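Local coordinates for protein 4-dehydrase (PDB 2PO3) that probably acts as a pyridoxal phosphate-dependent aminotransferase on a TDP-linked sugar in the biosynthesis of desosamine, at residues 65-70 against 209-214. Numbering follows the deposited sequence.
Sequences AGVRHA and AVVTDD
The Asp213 carboxylate overlaps the Arg68 guanidinium, the two planes stacked only 15° apart. OD1 of Asp213 sits over one guanidinium face, offset toward its rim. No N-H of that group points at it, so the salt bridge, 3.6 Å from Arg68 NE to Asp213 OD1, rests on charge alone. The hydrogen bond to this oxygen comes from the backbone: Arg68 N donates to Asp213 OD1 at 2.7 Å, nearly along the C-O axis, short but bent, 140° at the hydrogen. With CG anti to its carbonyl carbon (chi1 -60°), the extended Arg68 chain runs past OD1. Arg68 NH1 and His69 NE2 both make weak hydrogen bonds to Asp213 O. The His69 ring turns its edge to the carbonyl oxygens of Thr212 and Asp213, while CB of Arg68 lies over the rim of one face.

Here strand 69-73, outermost within this chain, starts its antiparallel pairing with strand 208-212 in the mixed seven-stranded sheet of the fold type I PLP domain. His69 and Thr212 form a hydrogen-bonded pair, with 3.0 Å from Thr212 N to His69 O. Ala70 and Val211 follow as a non-hydrogen-bonded pair, CB of Ala70 lying 3.6 Å from Val211 CG1. CG2 of Val67 lies 3.7 Å from Val211 CB, and Val211 CG2 meets Ala65 CB. Gly66 turns the chain out of helix 52-65 through a Schellman motif. On the face shared by His69 and Thr212, helix 215-225 packs through Ala218. Thr212 OG1 donates to Asp190 O and accepts from Asp214 N, an ST turn. Asp214 N-caps that helix, with weak bonds to its OD1.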
# COMPACT_ATOMS: atom_id res chain seq x y z
N ALA A 65 13.02 12.54 13.03
CA ALA A 65 13.14 11.36 13.88
C ALA A 65 14.48 11.36 14.62
O ALA A 65 14.72 10.59 15.56
CB ALA A 65 13.11 10.17 12.92
N GLY A 66 15.37 12.24 14.17
CA GLY A 66 16.70 12.32 14.73
C GLY A 66 17.52 11.06 14.35
O GLY A 66 18.43 10.63 15.07
N VAL A 67 17.21 10.42 13.21
CA VAL A 67 17.94 9.23 12.77
C VAL A 67 18.48 9.49 11.38
O VAL A 67 18.14 10.53 10.75
CB VAL A 67 17.24 7.87 12.86
CG1 VAL A 67 16.76 7.65 14.27
CG2 VAL A 67 16.11 7.74 11.86
N ARG A 68 19.32 8.55 10.92
CA ARG A 68 19.94 8.72 9.61
C ARG A 68 19.13 8.23 8.45
O ARG A 68 19.25 8.78 7.36
CB ARG A 68 21.27 8.01 9.51
CG ARG A 68 22.25 8.55 10.53
CD ARG A 68 23.47 7.65 10.77
NE ARG A 68 23.97 7.85 12.13
CZ ARG A 68 24.12 6.88 13.01
NH1 ARG A 68 23.83 5.62 12.70
NH2 ARG A 68 24.58 7.18 14.23
N HIS A 69 18.32 7.19 8.68
CA HIS A 69 17.56 6.66 7.57
C HIS A 69 16.05 6.59 7.72
O HIS A 69 15.52 6.40 8.80
CB HIS A 69 18.12 5.26 7.22
CG HIS A 69 19.58 5.07 7.55
ND1 HIS A 69 20.56 5.16 6.57
CD2 HIS A 69 20.20 4.78 8.74
CE1 HIS A 69 21.74 4.93 7.18
NE2 HIS A 69 21.55 4.71 8.48
N ALA A 70 15.39 6.69 6.56
CA ALA A 70 13.94 6.60 6.39
C ALA A 70 13.57 6.07 5.03
O ALA A 70 14.10 6.51 4.01
CB ALA A 70 13.25 7.93 6.53
N ALA A 209 6.42 5.71 6.94
CA ALA A 209 7.89 5.70 6.94
C ALA A 209 8.43 4.91 8.09
O ALA A 209 7.99 5.04 9.23
CB ALA A 209 8.51 7.06 7.16
N VAL A 210 9.43 4.10 7.75
CA VAL A 210 10.14 3.29 8.71
C VAL A 210 11.46 4.01 8.87
O VAL A 210 12.16 4.21 7.87
CB VAL A 210 10.36 1.88 8.19
CG1 VAL A 210 10.93 0.99 9.29
CG2 VAL A 210 9.02 1.32 7.72
N VAL A 211 11.74 4.43 10.10
CA VAL A 211 12.97 5.15 10.39
C VAL A 211 13.91 4.37 11.32
O VAL A 211 13.49 3.72 12.28
CB VAL A 211 12.75 6.56 10.92
CG1 VAL A 211 12.01 7.42 9.91
CG2 VAL A 211 12.04 6.52 12.28
N THR A 212 15.20 4.46 11.02
CA THR A 212 16.19 3.77 11.81
C THR A 212 17.59 4.31 11.59
O THR A 212 17.88 4.92 10.55
CB THR A 212 16.19 2.27 11.44
OG1 THR A 212 17.04 1.56 12.34
CG2 THR A 212 16.65 2.08 9.99
N ASP A 213 18.46 4.05 12.57
CA ASP A 213 19.84 4.49 12.45
C ASP A 213 20.68 3.38 11.81
O ASP A 213 21.79 3.60 11.31
CB ASP A 213 20.38 4.97 13.81
CG ASP A 213 20.51 6.47 13.93
OD1 ASP A 213 20.53 7.25 12.97
OD2 ASP A 213 20.63 6.84 15.18
N ASP A 214 20.10 2.17 11.81
CA ASP A 214 20.67 0.95 11.27
C ASP A 214 20.59 0.85 9.75
O ASP A 214 19.57 0.48 9.18
CB ASP A 214 19.92 -0.24 11.87
CG ASP A 214 20.62 -1.52 11.57
OD1 ASP A 214 21.42 -1.65 10.68
OD2 ASP A 214 20.23 -2.49 12.34